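Local coordinates for protein AbyA5 (Verrucosispora maris, PDB 4YWF) that catalyses acetate elimination in spirotetronate biosynthesis as an esterase-like lyase of the alpha/beta-hydrolase superfamily, at residues R101-V106 with I154-A159; N84-P89 with A97-R102. The protein carries 4 engineered substitutions. All coordinates share one frame; numbering follows the deposited sequence.

Contact 1 of 2, residues R101-V106 with I154-A159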
ATOM      1  N   ARG A 101     -14.123   9.223   6.426  1.00 24.28           N
ATOM      2  CA  ARG A 101     -14.504  10.461   5.765  1.00 24.91           C
ATOM      3  C   ARG A 101     -13.711  11.675   6.339  1.00 25.64           C
ATOM      4  O   ARG A 101     -13.284  12.550   5.565  1.00 23.46           O
ATOM      5  CB  ARG A 101     -15.994  10.702   5.864  1.00 26.42           C
ATOM      6  CG  ARG A 101     -16.392  12.042   5.276  1.00 30.96           C
ATOM      7  CD  ARG A 101     -16.040  12.143   3.769  1.00 31.18           C
ATOM      8  NE  ARG A 101     -16.144  13.528   3.274  1.00 36.37           N
ATOM      9  CZ  ARG A 101     -15.505  14.022   2.218  1.00 41.44           C
ATOM     10  NH1 ARG A 101     -14.670  13.253   1.496  1.00 41.17           N
ATOM     11  NH2 ARG A 101     -15.678  15.303   1.894  1.00 44.18           N
ATOM     12  N   ARG A 102     -13.512  11.746   7.666  1.00 21.79           N
ATOM     13  CA  ARG A 102     -12.844  12.937   8.232  1.00 23.49           C
ATOM     14  C   ARG A 102     -11.372  12.978   7.837  1.00 25.17           C
ATOM     15  O   ARG A 102     -10.804  14.034   7.531  1.00 22.21           O
ATOM     16  CB  ARG A 102     -13.056  13.013   9.759  1.00 25.82           C
ATOM     17  CG  ARG A 102     -14.532  13.069  10.076  1.00 25.29           C
ATOM     18  CD  ARG A 102     -14.823  12.873  11.550  1.00 29.38           C
ATOM     19  NE  ARG A 102     -14.271  13.970  12.306  1.00 29.32           N
ATOM     20  CZ  ARG A 102     -14.547  14.228  13.592  1.00 34.61           C
ATOM     21  NH1 ARG A 102     -15.387  13.479  14.279  1.00 33.75           N
ATOM     22  NH2 ARG A 102     -13.969  15.236  14.199  1.00 36.53           N
ATOM     23  N   CYS A 103     -10.772  11.797   7.758  1.00 22.23           N
ATOM     24  CA  CYS A 103      -9.424  11.685   7.232  1.00 24.74           C
ATOM     25  C   CYS A 103      -9.245  12.235   5.832  1.00 25.05           C
ATOM     26  O   CYS A 103      -8.386  13.132   5.586  1.00 26.17           O
ATOM     27  CB  CYS A 103      -8.989  10.204   7.304  1.00 25.88           C
ATOM     28  SG  CYS A 103      -7.295   9.937   6.818  1.00 24.27           S
ATOM     29  N   VAL A 104     -10.110  11.788   4.922  1.00 25.63           N
ATOM     30  CA  VAL A 104     -10.077  12.224   3.531  1.00 24.35           C
ATOM     31  C   VAL A 104     -10.297  13.739   3.470  1.00 26.06           C
ATOM     32  O   VAL A 104      -9.553  14.464   2.795  1.00 23.87           O
ATOM     33  CB  VAL A 104     -11.141  11.514   2.663  1.00 24.80           C
ATOM     34  CG1 VAL A 104     -11.224  12.173   1.280  1.00 23.41           C
ATOM     35  CG2 VAL A 104     -10.862  10.037   2.572  1.00 24.56           C
ATOM     36  N   ALA A 105     -11.312  14.215   4.164  1.00 28.03           N
ATOM     37  CA  ALA A 105     -11.630  15.651   4.187  1.00 27.51           C
ATOM     38  C   ALA A 105     -10.493  16.569   4.707  1.00 27.50           C
ATOM     39  O   ALA A 105     -10.236  17.621   4.095  1.00 24.47           O
ATOM     40  CB  ALA A 105     -12.911  15.909   4.987  1.00 30.14           C
ATOM     41  N   VAL A 106      -9.852  16.218   5.835  1.00 25.11           N
ATOM     42  CA  VAL A 106      -8.789  17.033   6.366  1.00 25.39           C
ATOM     43  C   VAL A 106      -7.576  16.979   5.455  1.00 24.18           C
ATOM     44  O   VAL A 106      -6.895  17.962   5.254  1.00 20.36           O
ATOM     45  CB  VAL A 106      -8.360  16.741   7.845  1.00 27.31           C
ATOM     46  CG1 VAL A 106      -9.513  17.028   8.755  1.00 34.93           C
ATOM     47  CG2 VAL A 106      -7.845  15.345   8.065  1.00 26.77           C
ATOM     48  N   ILE A 154      -4.286   3.072   3.865  1.00 25.69           N
ATOM     49  CA  ILE A 154      -4.975   4.017   2.997  1.00 23.11           C
ATOM     50  C   ILE A 154      -4.005   5.009   2.384  1.00 22.75           C
ATOM     51  O   ILE A 154      -2.921   5.199   2.870  1.00 23.74           O
ATOM     52  CB  ILE A 154      -6.120   4.785   3.710  1.00 23.44           C
ATOM     53  CG1 ILE A 154      -5.556   5.682   4.819  1.00 25.17           C
ATOM     54  CG2 ILE A 154      -7.211   3.816   4.109  1.00 24.29           C
ATOM     55  CD1 ILE A 154      -6.541   6.752   5.275  1.00 26.86           C
ATOM     56  N   LYS A 155      -4.443   5.650   1.317  1.00 20.89           N
ATOM     57  CA  LYS A 155      -3.542   6.373   0.407  1.00 21.36           C
ATOM     58  C   LYS A 155      -3.092   7.707   1.036  1.00 21.99           C
ATOM     59  O   LYS A 155      -2.027   8.281   0.698  1.00 22.17           O
ATOM     60  CB  LYS A 155      -4.277   6.616  -0.937  1.00 21.77           C
ATOM     61  CG  LYS A 155      -5.622   7.355  -0.825  1.00 23.68           C
ATOM     62  CD  LYS A 155      -6.420   7.417  -2.145  1.00 26.56           C
ATOM     63  CE  LYS A 155      -7.683   8.269  -1.992  1.00 27.35           C
ATOM     64  NZ  LYS A 155      -8.567   7.899  -0.848  1.00 28.31           N
ATOM     65  N   GLU A 156      -3.874   8.171   2.001  1.00 22.25           N
ATOM     66  CA  GLU A 156      -3.544   9.349   2.742  1.00 23.82           C
ATOM     67  C   GLU A 156      -2.332   9.122   3.640  1.00 27.30           C
ATOM     68  O   GLU A 156      -1.723  10.084   4.085  1.00 32.58           O
ATOM     69  CB  GLU A 156      -4.763   9.837   3.562  1.00 23.71           C
ATOM     70  CG  GLU A 156      -5.854  10.498   2.668  1.00 23.75           C
ATOM     71  CD  GLU A 156      -6.776   9.483   2.013  1.00 23.88           C
ATOM     72  OE1 GLU A 156      -6.809   8.277   2.448  1.00 27.00           O
ATOM     73  OE2 GLU A 156      -7.447   9.862   1.043  1.00 26.34           O
ATOM     74  N   GLN A 157      -1.916   7.873   3.834  1.00 27.34           N
ATOM     75  CA  GLN A 157      -0.712   7.603   4.614  1.00 29.72           C
ATOM     76  C   GLN A 157       0.518   8.099   3.849  1.00 30.93           C
ATOM     77  O   GLN A 157       1.492   8.580   4.436  1.00 31.72           O
ATOM     78  CB  GLN A 157      -0.575   6.076   4.823  1.00 37.79           C
ATOM     79  CG  GLN A 157       0.049   5.666   6.150  1.00 45.01           C
ATOM     80  CD  GLN A 157       0.593   4.238   6.127  1.00 50.48           C
ATOM     81  OE1 GLN A 157      -0.093   3.294   5.716  1.00 46.44           O
ATOM     82  NE2 GLN A 157       1.831   4.074   6.576  1.00 54.96           N
ATOM     83  N   TRP A 158       0.468   7.931   2.525  1.00 28.29           N
ATOM     84  CA  TRP A 158       1.572   8.280   1.625  1.00 27.40           C
ATOM     85  C   TRP A 158       1.440   9.592   0.881  1.00 26.12           C
ATOM     86  O   TRP A 158       2.440  10.119   0.459  1.00 25.93           O
ATOM     87  CB  TRP A 158       1.727   7.190   0.549  1.00 30.91           C
ATOM     88  CG  TRP A 158       1.580   5.816   1.042  1.00 31.16           C
ATOM     89  CD1 TRP A 158       0.568   4.954   0.753  1.00 36.81           C
ATOM     90  CD2 TRP A 158       2.433   5.149   1.966  1.00 32.75           C
ATOM     91  NE1 TRP A 158       0.766   3.769   1.416  1.00 39.13           N
ATOM     92  CE2 TRP A 158       1.895   3.874   2.184  1.00 37.29           C
ATOM     93  CE3 TRP A 158       3.594   5.513   2.637  1.00 36.24           C
ATOM     94  CZ2 TRP A 158       2.501   2.940   3.025  1.00 37.92           C
ATOM     95  CZ3 TRP A 158       4.216   4.575   3.446  1.00 37.63           C
ATOM     96  CH2 TRP A 158       3.652   3.309   3.642  1.00 35.57           C
ATOM     97  N   ALA A 159       0.216  10.107   0.696  1.00 24.47           N
ATOM     98  CA  ALA A 159      -0.000  11.276  -0.125  1.00 23.33           C
ATOM     99  C   ALA A 159       0.753  12.523   0.292  1.00 23.43           C
ATOM    100  O   ALA A 159       1.084  13.325  -0.551  1.00 24.71           O
ATOM    101  CB  ALA A 159      -1.505  11.588  -0.228  1.00 23.86           C
TER
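With its SG anti to the backbone N (chi1 -175°), Cys-103 reaches out from helix 94-111 toward Ile-154, whose CG1 branch, set between its own backbone N and carbonyl carbon (chi1 65°), carries the methyl CD1 back to meet it. The two ends touch at 3.6 Å, SG on CD1, and the same sulfur rests more loosely on the first side-chain carbon of Glu-156, 4.1 Å from SG to CB. The next residue on the helix, Val-104, presents CG2 to the carboxylate of Glu-156, with 3.7 Å between CG2 and OE2. The bent glutamate chain lays its acid alongside the helix. There Lys-155 NZ meets Glu-156 OE2 at 2.9 Å from the syn side, close to the carboxylate plane, and Trp-132 NE1 gives the same oxygen a second bond. The ammonium group forms salt bridges with Glu-176 and Glu-182 too, so one buried ammonium probably offsets the charge of three neighbouring carboxylates. An alanine in place of Glu-156 would remove the carboxylate that Val-104 CG2 packs against, and would probably leave Trp-132 NE1 without its acceptor and the lysine short of one countercharge. The loop that follows strand 143-148 and precedes helix 162-167 is thus laid against helix 94-111, with helix 76-87 closing in through Tyr-83 and Asn-84, and strand 127-134 contributing Trp-132 and Arg-130.

Contact 2 of 2, residues N84-P89 with A97-R102. Engineered in segment 84-89: Met-85 (natural residue Leu).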
ATOM      1  N   ASN A  84      -6.986   8.463  10.402  1.00 23.28           N
ATOM      2  CA  ASN A  84      -6.561   7.213   9.739  1.00 25.17           C
ATOM      3  C   ASN A  84      -6.544   6.051  10.740  1.00 26.96           C
ATOM      4  O   ASN A  84      -7.208   5.028  10.540  1.00 26.87           O
ATOM      5  CB  ASN A  84      -5.183   7.431   9.062  1.00 27.25           C
ATOM      6  CG  ASN A  84      -4.646   6.202   8.364  1.00 24.93           C
ATOM      7  OD1 ASN A  84      -5.293   5.140   8.208  1.00 26.31           O
ATOM      8  ND2 ASN A  84      -3.498   6.377   7.849  1.00 27.20           N
HETATM    9  N   MSE A  85      -5.852   6.253  11.866  1.00 28.63           N
HETATM   10  CA  MSE A  85      -5.767   5.223  12.908  1.00 28.61           C
HETATM   11  C   MSE A  85      -7.151   4.830  13.384  1.00 28.33           C
HETATM   12  O   MSE A  85      -7.424   3.659  13.597  1.00 28.42           O
HETATM   13  CB  MSE A  85      -4.975   5.706  14.097  1.00 32.78           C
HETATM   14  CG  MSE A  85      -3.519   5.814  13.749  1.00 38.67           C
HETATM   15 SE   MSE A  85      -3.003   3.996  13.199  1.00 56.92          SE
HETATM   16  CE  MSE A  85      -2.770   4.231  11.249  1.00 40.28           C
ATOM     17  N   ALA A  86      -8.033   5.799  13.573  1.00 24.58           N
ATOM     18  CA  ALA A  86      -9.393   5.506  13.990  1.00 24.75           C
ATOM     19  C   ALA A  86     -10.155   4.489  13.128  1.00 26.38           C
ATOM     20  O   ALA A  86     -10.947   3.677  13.617  1.00 29.01           O
ATOM     21  CB  ALA A  86     -10.155   6.811  14.023  1.00 25.94           C
ATOM     22  N   ARG A  87      -9.982   4.613  11.819  1.00 25.68           N
ATOM     23  CA  ARG A  87     -10.589   3.724  10.833  1.00 28.36           C
ATOM     24  C   ARG A  87      -9.847   2.372  10.685  1.00 28.01           C
ATOM     25  O   ARG A  87     -10.412   1.416  10.215  1.00 31.49           O
ATOM     26  CB  ARG A  87     -10.670   4.501   9.486  1.00 31.90           C
ATOM     27  CG  ARG A  87     -10.599   3.671   8.247  1.00 34.71           C
ATOM     28  CD  ARG A  87      -9.362   3.755   7.372  1.00 29.19           C
ATOM     29  NE  ARG A  87      -8.023   3.492   7.856  1.00 29.91           N
ATOM     30  CZ  ARG A  87      -7.244   2.431   7.599  1.00 28.37           C
ATOM     31  NH1 ARG A  87      -7.661   1.315   6.938  1.00 25.10           N
ATOM     32  NH2 ARG A  87      -6.001   2.485   8.064  1.00 28.57           N
ATOM     33  N   PHE A  88      -8.575   2.304  11.081  1.00 29.39           N
ATOM     34  CA  PHE A  88      -7.791   1.071  11.051  1.00 26.93           C
ATOM     35  C   PHE A  88      -8.473   0.014  11.890  1.00 25.84           C
ATOM     36  O   PHE A  88      -8.975   0.342  12.974  1.00 27.21           O
ATOM     37  CB  PHE A  88      -6.426   1.358  11.618  1.00 29.22           C
ATOM     38  CG  PHE A  88      -5.521   0.178  11.743  1.00 30.18           C
ATOM     39  CD1 PHE A  88      -5.554  -0.615  12.896  1.00 30.07           C
ATOM     40  CD2 PHE A  88      -4.560  -0.078  10.783  1.00 29.65           C
ATOM     41  CE1 PHE A  88      -4.685  -1.679  13.058  1.00 30.53           C
ATOM     42  CE2 PHE A  88      -3.707  -1.148  10.928  1.00 34.17           C
ATOM     43  CZ  PHE A  88      -3.765  -1.956  12.072  1.00 30.68           C
ATOM     44  N   PRO A  89      -8.479  -1.257  11.429  1.00 22.66           N
ATOM     45  CA  PRO A  89      -7.811  -1.795  10.226  1.00 23.80           C
ATOM     46  C   PRO A  89      -8.632  -1.679   8.911  1.00 23.55           C
ATOM     47  O   PRO A  89      -8.088  -1.771   7.803  1.00 26.97           O
ATOM     48  CB  PRO A  89      -7.526  -3.228  10.650  1.00 25.35           C
ATOM     49  CG  PRO A  89      -8.802  -3.608  11.496  1.00 24.52           C
ATOM     50  CD  PRO A  89      -9.077  -2.334  12.259  1.00 25.36           C
ATOM     51  N   ALA A  97     -16.559   4.581   9.616  1.00 20.64           N
ATOM     52  CA  ALA A  97     -16.972   5.179   8.344  1.00 21.41           C
ATOM     53  C   ALA A  97     -16.812   6.702   8.447  1.00 22.11           C
ATOM     54  O   ALA A  97     -16.290   7.351   7.560  1.00 24.36           O
ATOM     55  CB  ALA A  97     -18.404   4.824   7.985  1.00 23.34           C
ATOM     56  N   GLU A  98     -17.234   7.251   9.552  1.00 24.45           N
ATOM     57  CA  GLU A  98     -17.020   8.673   9.880  1.00 24.69           C
ATOM     58  C   GLU A  98     -15.533   9.074   9.903  1.00 26.65           C
ATOM     59  O   GLU A  98     -15.117  10.049   9.271  1.00 22.04           O
ATOM     60  CB  GLU A  98     -17.667   9.007  11.206  1.00 26.04           C
ATOM     61  CG  GLU A  98     -17.595  10.492  11.607  1.00 26.70           C
ATOM     62  CD  GLU A  98     -18.003  10.746  13.051  1.00 27.93           C
ATOM     63  OE1 GLU A  98     -18.663   9.898  13.660  1.00 28.95           O
ATOM     64  OE2 GLU A  98     -17.678  11.818  13.593  1.00 26.70           O
ATOM     65  N   ALA A  99     -14.742   8.310  10.636  1.00 25.54           N
ATOM     66  CA  ALA A  99     -13.350   8.561  10.709  1.00 24.64           C
ATOM     67  C   ALA A  99     -12.698   8.584   9.355  1.00 23.71           C
ATOM     68  O   ALA A  99     -11.827   9.448   9.099  1.00 24.57           O
ATOM     69  CB  ALA A  99     -12.659   7.545  11.653  1.00 26.17           C
ATOM     70  N   LEU A 100     -13.094   7.685   8.452  1.00 22.59           N
ATOM     71  CA  LEU A 100     -12.459   7.641   7.133  1.00 23.97           C
ATOM     72  C   LEU A 100     -12.832   8.865   6.358  1.00 25.16           C
ATOM     73  O   LEU A 100     -11.951   9.484   5.682  1.00 23.18           O
ATOM     74  CB  LEU A 100     -12.828   6.410   6.278  1.00 22.48           C
ATOM     75  CG  LEU A 100     -12.419   6.447   4.813  1.00 24.83           C
ATOM     76  CD1 LEU A 100     -10.890   6.452   4.858  1.00 25.95           C
ATOM     77  CD2 LEU A 100     -13.007   5.232   4.034  1.00 25.14           C
ATOM     78  N   ARG A 101     -14.123   9.223   6.426  1.00 24.28           N
ATOM     79  CA  ARG A 101     -14.504  10.461   5.765  1.00 24.91           C
ATOM     80  C   ARG A 101     -13.711  11.675   6.339  1.00 25.64           C
ATOM     81  O   ARG A 101     -13.284  12.550   5.565  1.00 23.46           O
ATOM     82  CB  ARG A 101     -15.994  10.702   5.864  1.00 26.42           C
ATOM     83  CG  ARG A 101     -16.392  12.042   5.276  1.00 30.96           C
ATOM     84  CD  ARG A 101     -16.040  12.143   3.769  1.00 31.18           C
ATOM     85  NE  ARG A 101     -16.144  13.528   3.274  1.00 36.37           N
ATOM     86  CZ  ARG A 101     -15.505  14.022   2.218  1.00 41.44           C
ATOM     87  NH1 ARG A 101     -14.670  13.253   1.496  1.00 41.17           N
ATOM     88  NH2 ARG A 101     -15.678  15.303   1.894  1.00 44.18           N
ATOM     89  N   ARG A 102     -13.512  11.746   7.666  1.00 21.79           N
ATOM     90  CA  ARG A 102     -12.844  12.937   8.232  1.00 23.49           C
ATOM     91  C   ARG A 102     -11.372  12.978   7.837  1.00 25.17           C
ATOM     92  O   ARG A 102     -10.804  14.034   7.531  1.00 22.21           O
ATOM     93  CB  ARG A 102     -13.056  13.013   9.759  1.00 25.82           C
ATOM     94  CG  ARG A 102     -14.532  13.069  10.076  1.00 25.29           C
ATOM     95  CD  ARG A 102     -14.823  12.873  11.550  1.00 29.38           C
ATOM     96  NE  ARG A 102     -14.271  13.970  12.306  1.00 29.32           N
ATOM     97  CZ  ARG A 102     -14.547  14.228  13.592  1.00 34.61           C
ATOM     98  NH1 ARG A 102     -15.387  13.479  14.279  1.00 33.75           N
ATOM     99  NH2 ARG A 102     -13.969  15.236  14.199  1.00 36.53           N
TER
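Two donors converge on the backbone carbonyl oxygen of Asn-84, and one belongs to Arg-87, a main partner in packing against the 97-102 segment. Arg-87 NE reaches Asn-84 O at 3.2 Å, tilted out of the carbonyl plane, and the backbone nitrogen Phe-88 N reaches the same Asn-84 O at 3.1 Å. The guanidinium grips the asparagine side-on, since NH2 also bonds to the side-chain oxygen OD1 of Asn-84 at 2.8 Å, lying almost in line with that C=O. A further bond from NH2 to Val-152 O helps fix the group's rotation. This position follows from a chain bent at chi2 (-110°) and again at chi3 (57°), which folds the charged end back along its own helix and leaves the aliphatic part facing helix 94-111. That part meets Leu-100: CD lies 4.0 Å from Leu-100 CD1, the two side chains crossing at a slant, while CG rests at a similar distance on Leu-100 CB. Beside it the contact narrows to methyl on methyl, with Ala-86 CB only 3.5 Å from Ala-99 CB. Alanines on both helices let the backbones come close, so that the CA atoms of Arg-87 and Ala-99 are 5.6 Å apart. Trp-63 and Ile-64 of helix 59-72 also touch Ala-86. The segments run in roughly opposite directions, joined by a short connection that contains the cis peptide before Pro-89: a helical hairpin, tightly packed near its turn.

Both contacts are buried and lie on the same side of the chain's centre, contact 2 somewhat further out, its centre about 16 Å from the centre of the chain, against about 13 Å for contact 1. They share helix 94-111: residues 97-102 pair it with its sequence neighbour, helix 76-87, whereas residues 101-106 pair it with a loop that follows a strand of the central sheet. Contact 2 is thus local and mostly methyl and aliphatic; contact 1 bridges distant parts of the chain and sets apolar atoms beside a charge cluster. The two meet where Ile-154 CG2 packs on Arg-87 CZ at 3.8 Å, so the loop of contact 1 packs directly on the helix of contact 2.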